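PDB 2PL2: hypothetical conserved protein TTC0263 from Thermus thermophilus, which is of unknown function but belongs to the tetratricopeptide repeat proteins, all-helical scaffolds of stacked helix pairs that commonly serve as platforms for protein-protein interaction. Local coordinates for residues A[77-80]-A[81-85]; A[95-98]-A[99-103]; A[106-109]-A[110-114]; A[122-125]-A[126-130]. All coordinates share one frame; numbering follows the deposited sequence.

All four contacts are short stretches of helix, about two turns long, in a tetratricopeptide repeat array, tied by backbone i to i+4 bonds. Contact 1, on helix 73-88, is the buried one, and it touches each of the others. Contacts 2 and 3 share helix 93-113, their centres about 17 Å apart, and are partly buried with exposed charged residues. Contact 4, on helix 118-130, packs against all three. The chemistry follows the place: apolar Leu-Tyr packing in contact 1, two arginine hydrogen bonds to one tyrosine hydroxyl in contact 2, a lysine-glutamate salt bridge in contact 3, and arginine-tyrosine stem packing in contact 4, whose Arg124 reaches Glu111 of contact 3.

Contact 1: A[77-80]-A[81-85]; sequences MVLS and EAYVA
Leu79 and Tyr83 make the main apolar contact of this stretch of helix 73-88. Their side chains run alongside one another in the same direction, and the leucine CD1 comes 3.6 Å from CE2 of the tyrosine ring. CG of Tyr83 stands anti to its own carbonyl carbon (chi1 -76°), which swings the ring back over the preceding turn, where its CD2 also lies 3.1 Å from Leu79 O, obliquely.

The backbone bonds are those of a regular alpha-helix. Glu81 N donates to Met77 O at 2.9 Å, and Ala82 N to Val78 O at 3.0 Å; Tyr83 N reaches Leu79 O, while the bond from Val84 N to Ser80 O is weak.

On another side of the helix, Met77 and Glu81 meet through methyl and carboxylate: Met77 CE lies 3.6 Å from Glu81 OE2. The bent methionine chain carries its methyl group to that oxygen as the two side chains cross.

Leu79 and Tyr83 touch Leu59 of helix 55-68, Val78 meets Tyr43 and Ala46 of helix 39-51, and Ser80 lies on Leu107 and Gln123. Mostly apolar contacts thus surround a stretch whose backbone N-H groups from Glu81 to Tyr83 are bonded within the helix, that of Val84 only weakly, as expected for a central helix of a tetratricopeptide repeat array, and partly exposed Glu81 adds a carboxylate.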
# COMPACT_ATOMS: atom_id res chain seq x y z
N MET A 77 4.23 7.16 -17.21
CA MET A 77 3.31 6.50 -16.28
C MET A 77 3.98 6.39 -14.91
O MET A 77 3.43 6.85 -13.90
CB MET A 77 2.91 5.11 -16.79
CG MET A 77 2.00 5.10 -18.04
SD MET A 77 0.30 5.76 -17.77
CE MET A 77 -0.34 4.51 -16.63
N VAL A 78 5.17 5.81 -14.87
CA VAL A 78 5.90 5.67 -13.61
C VAL A 78 6.04 7.04 -12.95
O VAL A 78 5.59 7.24 -11.82
CB VAL A 78 7.30 5.08 -13.88
CG1 VAL A 78 8.16 5.20 -12.64
CG2 VAL A 78 7.16 3.62 -14.30
N LEU A 79 6.64 7.97 -13.67
CA LEU A 79 6.84 9.33 -13.21
C LEU A 79 5.53 9.97 -12.75
O LEU A 79 5.48 10.67 -11.74
CB LEU A 79 7.47 10.14 -14.36
CG LEU A 79 8.00 11.56 -14.17
CD1 LEU A 79 9.01 11.59 -13.04
CD2 LEU A 79 8.65 12.00 -15.47
N SER A 80 4.47 9.71 -13.49
CA SER A 80 3.15 10.23 -13.19
C SER A 80 2.60 9.76 -11.84
O SER A 80 2.10 10.57 -11.05
CB SER A 80 2.17 9.82 -14.29
OG SER A 80 0.85 10.09 -13.90
N GLU A 81 2.69 8.46 -11.58
CA GLU A 81 2.20 7.90 -10.33
C GLU A 81 3.08 8.33 -9.16
O GLU A 81 2.60 8.52 -8.04
CB GLU A 81 2.17 6.37 -10.42
CG GLU A 81 1.00 5.83 -11.21
CD GLU A 81 1.39 4.66 -12.09
OE1 GLU A 81 2.15 3.80 -11.61
OE2 GLU A 81 0.92 4.60 -13.26
N ALA A 82 4.37 8.50 -9.43
CA ALA A 82 5.31 8.93 -8.41
C ALA A 82 4.94 10.30 -7.86
O ALA A 82 5.03 10.53 -6.65
CB ALA A 82 6.72 8.95 -8.99
N TYR A 83 4.51 11.21 -8.73
CA TYR A 83 4.12 12.55 -8.27
C TYR A 83 2.86 12.51 -7.42
O TYR A 83 2.70 13.30 -6.49
CB TYR A 83 3.90 13.50 -9.45
CG TYR A 83 5.19 13.99 -10.07
CD1 TYR A 83 6.14 14.66 -9.30
CD2 TYR A 83 5.48 13.73 -11.41
CE1 TYR A 83 7.35 15.06 -9.85
CE2 TYR A 83 6.69 14.12 -11.96
CZ TYR A 83 7.62 14.79 -11.18
OH TYR A 83 8.83 15.16 -11.73
N VAL A 84 1.95 11.59 -7.74
CA VAL A 84 0.71 11.44 -6.98
C VAL A 84 1.03 10.94 -5.57
O VAL A 84 0.46 11.41 -4.59
CB VAL A 84 -0.27 10.45 -7.67
CG1 VAL A 84 -1.44 10.16 -6.74
CG2 VAL A 84 -0.78 11.04 -8.99
N ALA A 85 1.94 9.98 -5.46
CA ALA A 85 2.30 9.44 -4.16
C ALA A 85 2.82 10.60 -3.32
O ALA A 85 2.43 10.77 -2.17
CB ALA A 85 3.38 8.37 -4.31

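Contact 2: A[95-98]-A[99-103]; sequences RGKG and YLEQA
Arg95 and Tyr99 meet one turn apart on a regular stretch of helix 93-113, where Leu100 N donates to Gly96 O, Gln102 N to Gly98 O, and Glu101 N to Lys97 O, this last bond being the shortest at 2.7 Å. The helix belongs to the tetratricopeptide repeat fold and packs against helix 73-88, the one before it in the chain.

Arg95 grips the tyrosine hydroxyl side-on with two nitrogens. NE donates to Tyr99 OH at 3.0 Å with an N-H...O angle of 155°, and NH2 donates to the same oxygen at 3.1 Å through a more bent bond. The hydroxyl oxygen lies in the guanidinium plane, while the plane of the phenol ring is turned 39° from it. A fully extended arginine chain, with CG anti to the backbone N (chi1 173°), makes this reach possible. On the way its CG passes 3.5 Å from Tyr99 CE2, so apolar packing accompanies the polar grip. Two donors converging on one hydroxyl should restrain the swing of both side chains. The tyrosine also touches Leu86 of helix 73-88, which joins the pair to the neighbouring helix.

Farther round the exposed surface, Lys97 and Glu101 run side by side in the same direction. Their charged ends stay beyond salt-bridge distance, with Lys97 NZ 4.5 Å from Glu101 OE1. It is the lysine methylene CE that comes nearest to the carboxylate, 3.2 Å from Glu101 OE1.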
# COMPACT_ATOMS: atom_id res chain seq x y z
N ARG A 95 1.90 22.53 -1.42
CA ARG A 95 3.04 21.76 -1.88
C ARG A 95 2.53 20.59 -2.70
O ARG A 95 3.15 20.20 -3.70
CB ARG A 95 3.85 21.24 -0.68
CG ARG A 95 4.97 20.29 -1.05
CD ARG A 95 5.63 19.68 0.17
NE ARG A 95 6.64 18.69 -0.19
CZ ARG A 95 7.44 18.09 0.68
NH1 ARG A 95 7.35 18.38 1.97
NH2 ARG A 95 8.33 17.21 0.26
N GLY A 96 1.39 20.04 -2.29
CA GLY A 96 0.80 18.91 -3.00
C GLY A 96 0.31 19.24 -4.40
O GLY A 96 0.52 18.47 -5.33
N LYS A 97 -0.35 20.38 -4.55
CA LYS A 97 -0.86 20.78 -5.85
C LYS A 97 0.23 20.78 -6.91
O LYS A 97 0.01 20.32 -8.03
CB LYS A 97 -1.49 22.17 -5.79
CG LYS A 97 -1.88 22.71 -7.16
CD LYS A 97 -2.78 23.93 -7.08
CE LYS A 97 -3.26 24.33 -8.47
NZ LYS A 97 -4.30 25.40 -8.42
N GLY A 98 1.40 21.31 -6.56
CA GLY A 98 2.50 21.36 -7.51
C GLY A 98 2.78 19.99 -8.10
O GLY A 98 2.80 19.83 -9.32
N TYR A 99 2.98 19.01 -7.23
CA TYR A 99 3.25 17.63 -7.64
C TYR A 99 2.16 17.10 -8.59
O TYR A 99 2.46 16.44 -9.58
CB TYR A 99 3.32 16.73 -6.41
CG TYR A 99 4.48 16.99 -5.46
CD1 TYR A 99 5.80 16.80 -5.86
CD2 TYR A 99 4.24 17.37 -4.14
CE1 TYR A 99 6.86 16.99 -4.96
CE2 TYR A 99 5.28 17.56 -3.24
CZ TYR A 99 6.59 17.37 -3.66
OH TYR A 99 7.62 17.59 -2.77
N LEU A 100 0.91 17.40 -8.27
CA LEU A 100 -0.23 16.97 -9.07
C LEU A 100 -0.18 17.65 -10.41
O LEU A 100 -0.50 17.07 -11.45
CB LEU A 100 -1.54 17.34 -8.35
CG LEU A 100 -2.49 16.27 -7.81
CD1 LEU A 100 -1.72 15.06 -7.28
CD2 LEU A 100 -3.35 16.91 -6.71
N GLU A 101 0.23 18.92 -10.38
CA GLU A 101 0.36 19.73 -11.58
C GLU A 101 1.41 19.10 -12.49
O GLU A 101 1.25 19.05 -13.71
CB GLU A 101 0.79 21.15 -11.20
CG GLU A 101 0.29 22.23 -12.12
CD GLU A 101 -1.15 22.59 -11.86
OE1 GLU A 101 -1.52 22.75 -10.67
OE2 GLU A 101 -1.92 22.72 -12.85
N GLN A 102 2.49 18.59 -11.87
CA GLN A 102 3.57 17.93 -12.62
C GLN A 102 3.07 16.64 -13.23
O GLN A 102 3.47 16.27 -14.35
CB GLN A 102 4.77 17.63 -11.71
CG GLN A 102 5.43 18.85 -11.11
CD GLN A 102 6.78 18.53 -10.48
OE1 GLN A 102 7.76 18.25 -11.19
NE2 GLN A 102 6.85 18.57 -9.16
N ALA A 103 2.22 15.94 -12.49
CA ALA A 103 1.65 14.67 -12.95
C ALA A 103 0.76 14.92 -14.16
O ALA A 103 0.76 14.13 -15.10
CB ALA A 103 0.85 14.01 -11.82

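Contact 3: A[106-109]-A[110-114]; sequences VLKD and AERVN
Lys108 and Glu111 both set out with CG anti to the backbone N, and a bend at chi2 of the lysine (62°) turns its otherwise extended chain across to the glutamate. This happens in the last turns of helix 93-113, in the tetratricopeptide repeat fold. Lys108 NZ and Glu111 OE1 form a salt bridge of 2.6 Å, the ammonium approaching on the syn side and 20° out of the carboxylate plane. The other carboxylate oxygen, OE2, makes a salt bridge with Arg124 NH1 of helix 118-130, so Glu111 holds two cations and ties the end of one helix to the next.

Arg112 also crosses Lys108, its NH2 lying 3.9 Å from the methylene Lys108 CE. The cationic ends, Lys108 NZ and Arg112 NH2, stay 4.6 Å apart, and the Glu111 carboxylate beside the lysine probably offsets part of their repulsion.

The backbone bonding changes here. Ala110 N and Glu111 N still bond to Val106 O and Leu107 O, but the bond from Arg112 N to Lys108 O is weak at 3.3 Å. Arg112 N also donates to Asp109 O at 3.0 Å, a three-residue step in which the donor stands above the carbonyl plane, 66° out of it.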
# COMPACT_ATOMS: atom_id res chain seq x y z
N VAL A 106 3.16 15.72 -17.17
CA VAL A 106 3.83 14.55 -17.71
C VAL A 106 2.85 13.63 -18.45
O VAL A 106 3.19 13.02 -19.47
CB VAL A 106 4.54 13.77 -16.58
CG1 VAL A 106 5.19 12.53 -17.13
CG2 VAL A 106 5.60 14.66 -15.91
N LEU A 107 1.64 13.54 -17.93
CA LEU A 107 0.61 12.71 -18.56
C LEU A 107 0.29 13.33 -19.91
O LEU A 107 0.14 12.63 -20.90
CB LEU A 107 -0.64 12.64 -17.68
CG LEU A 107 -0.52 11.74 -16.45
CD1 LEU A 107 -1.72 11.92 -15.54
CD2 LEU A 107 -0.42 10.29 -16.89
N LYS A 108 0.20 14.66 -19.93
CA LYS A 108 -0.08 15.38 -21.17
C LYS A 108 1.01 15.09 -22.22
O LYS A 108 0.69 14.81 -23.38
CB LYS A 108 -0.15 16.88 -20.90
CG LYS A 108 -0.70 17.68 -22.05
CD LYS A 108 -2.14 17.27 -22.35
CE LYS A 108 -2.67 18.01 -23.58
NZ LYS A 108 -4.08 17.62 -23.87
N ASP A 109 2.28 15.15 -21.81
CA ASP A 109 3.39 14.87 -22.74
C ASP A 109 3.26 13.45 -23.25
O ASP A 109 3.53 13.17 -24.42
CB ASP A 109 4.77 15.00 -22.07
CG ASP A 109 5.02 16.35 -21.45
OD1 ASP A 109 4.46 17.37 -21.93
OD2 ASP A 109 5.82 16.40 -20.48
N ALA A 110 2.88 12.53 -22.37
CA ALA A 110 2.73 11.14 -22.78
C ALA A 110 1.61 11.04 -23.83
O ALA A 110 1.68 10.24 -24.76
CB ALA A 110 2.40 10.28 -21.58
N GLU A 111 0.59 11.87 -23.66
CA GLU A 111 -0.54 11.87 -24.58
C GLU A 111 -0.08 12.19 -26.00
O GLU A 111 -0.70 11.76 -26.98
CB GLU A 111 -1.59 12.89 -24.11
CG GLU A 111 -2.75 13.09 -25.09
CD GLU A 111 -3.81 14.05 -24.56
OE1 GLU A 111 -3.44 15.14 -24.07
OE2 GLU A 111 -5.01 13.72 -24.66
N ARG A 112 1.02 12.92 -26.10
CA ARG A 112 1.59 13.29 -27.40
C ARG A 112 2.25 12.08 -28.07
O ARG A 112 2.38 12.03 -29.28
CB ARG A 112 2.62 14.41 -27.23
CG ARG A 112 2.05 15.68 -26.61
CD ARG A 112 0.99 16.31 -27.52
NE ARG A 112 0.39 17.51 -26.93
CZ ARG A 112 -0.52 18.26 -27.53
NH1 ARG A 112 -0.94 17.95 -28.75
NH2 ARG A 112 -1.01 19.33 -26.91
N VAL A 113 2.67 11.12 -27.26
CA VAL A 113 3.32 9.90 -27.75
C VAL A 113 2.29 8.83 -28.11
O VAL A 113 2.59 7.88 -28.84
CB VAL A 113 4.27 9.34 -26.68
CG1 VAL A 113 4.96 8.09 -27.19
CG2 VAL A 113 5.28 10.40 -26.28
N ASN A 114 1.07 8.97 -27.58
CA ASN A 114 -0.00 8.02 -27.85
C ASN A 114 -1.30 8.51 -27.20
O ASN A 114 -1.44 8.47 -25.98
CB ASN A 114 0.34 6.64 -27.29
CG ASN A 114 -0.62 5.57 -27.77
OD1 ASN A 114 -1.81 5.83 -27.99
ND2 ASN A 114 -0.11 4.35 -27.92

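Contact 4: A[122-125]-A[126-130]; sequences LQRG and LVYAL
Helix 118-130 of the tetratricopeptide repeat array contributes this stretch, which packs against helices 73-88 and 93-113 and against helix 134-147, the next in the chain. Arg124 and Tyr128 make a close side-chain contact, lying alongside and pointing the same way. The arginine meets the ring with its aliphatic stem: Arg124 CG is 3.5 Å from Tyr128 CE2, and CD follows at 3.9 Å from the same carbon. The guanidinium plane is turned 49° from the ring. A bend at chi3 (65°) turns the end of the guanidinium off the ring, and NH1 forms a salt bridge with Glu111 OE2 on helix 93-113.

Gln123 covers another side of the helix. Its chain bends at chi2, and the amide spans two neighbours: NE2 lies 3.7 Å from Leu126 CD1, while OE1 lies 3.8 Å from Val127 CG2. The same residue reaches Ser80 and Glu81 of helix 73-88, so the amide sits where the two helices meet.

Backbone bonding is regular, with Leu126 N, Tyr128 N and Ala129 N donating to Leu122 O, Arg124 O and Gly125 O. Gly125 is buried and lends only its backbone to the turn. Val127 N is shared, making a 2.9 Å bond to Gln123 O and a weak one of 3.2 Å to Arg124 O.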
# COMPACT_ATOMS: atom_id res chain seq x y z
N LEU A 122 -6.86 7.19 -17.75
CA LEU A 122 -7.28 6.73 -16.44
C LEU A 122 -6.53 7.54 -15.39
O LEU A 122 -7.13 8.11 -14.47
CB LEU A 122 -6.96 5.24 -16.27
CG LEU A 122 -7.16 4.73 -14.82
CD1 LEU A 122 -8.57 5.09 -14.34
CD2 LEU A 122 -6.89 3.23 -14.73
N GLN A 123 -5.20 7.60 -15.55
CA GLN A 123 -4.36 8.35 -14.63
C GLN A 123 -4.71 9.83 -14.67
O GLN A 123 -4.76 10.49 -13.63
CB GLN A 123 -2.88 8.19 -15.00
CG GLN A 123 -2.11 7.22 -14.11
CD GLN A 123 -2.19 7.60 -12.64
OE1 GLN A 123 -1.93 8.75 -12.27
NE2 GLN A 123 -2.54 6.64 -11.79
N ARG A 124 -4.95 10.36 -15.86
CA ARG A 124 -5.29 11.76 -15.97
C ARG A 124 -6.55 12.05 -15.18
O ARG A 124 -6.64 13.08 -14.51
CB ARG A 124 -5.48 12.15 -17.45
CG ARG A 124 -5.47 13.65 -17.69
CD ARG A 124 -5.54 13.98 -19.19
NE ARG A 124 -6.81 13.56 -19.79
CZ ARG A 124 -7.07 13.63 -21.09
NH1 ARG A 124 -6.15 14.11 -21.92
NH2 ARG A 124 -8.24 13.22 -21.57
N GLY A 125 -7.53 11.14 -15.24
CA GLY A 125 -8.77 11.34 -14.51
C GLY A 125 -8.55 11.28 -13.00
O GLY A 125 -9.10 12.07 -12.24
N LEU A 126 -7.73 10.33 -12.57
CA LEU A 126 -7.42 10.16 -11.16
C LEU A 126 -6.70 11.39 -10.65
O LEU A 126 -6.83 11.76 -9.48
CB LEU A 126 -6.54 8.92 -10.97
CG LEU A 126 -6.33 8.39 -9.54
CD1 LEU A 126 -5.54 7.08 -9.60
CD2 LEU A 126 -5.59 9.43 -8.70
N VAL A 127 -5.93 12.04 -11.53
CA VAL A 127 -5.19 13.24 -11.16
C VAL A 127 -6.11 14.46 -11.07
O VAL A 127 -5.98 15.27 -10.15
CB VAL A 127 -4.04 13.52 -12.16
CG1 VAL A 127 -3.38 14.86 -11.85
CG2 VAL A 127 -3.01 12.39 -12.10
N TYR A 128 -7.03 14.59 -12.01
CA TYR A 128 -7.98 15.70 -11.97
C TYR A 128 -8.84 15.62 -10.72
O TYR A 128 -9.20 16.65 -10.13
CB TYR A 128 -8.89 15.69 -13.20
CG TYR A 128 -8.26 16.29 -14.43
CD1 TYR A 128 -7.71 17.57 -14.41
CD2 TYR A 128 -8.26 15.58 -15.62
CE1 TYR A 128 -7.17 18.13 -15.56
CE2 TYR A 128 -7.72 16.14 -16.77
CZ TYR A 128 -7.17 17.42 -16.73
OH TYR A 128 -6.64 17.95 -17.87
N ALA A 129 -9.18 14.40 -10.30
CA ALA A 129 -9.99 14.21 -9.10
C ALA A 129 -9.23 14.70 -7.87
O ALA A 129 -9.76 15.47 -7.07
CB ALA A 129 -10.35 12.74 -8.95
N LEU A 130 -7.98 14.27 -7.72
CA LEU A 130 -7.16 14.69 -6.59
C LEU A 130 -7.06 16.21 -6.59
O LEU A 130 -6.86 16.82 -5.54
CB LEU A 130 -5.76 14.07 -6.68
CG LEU A 130 -5.77 12.54 -6.61
CD1 LEU A 130 -4.39 11.99 -6.90
CD2 LEU A 130 -6.24 12.11 -5.23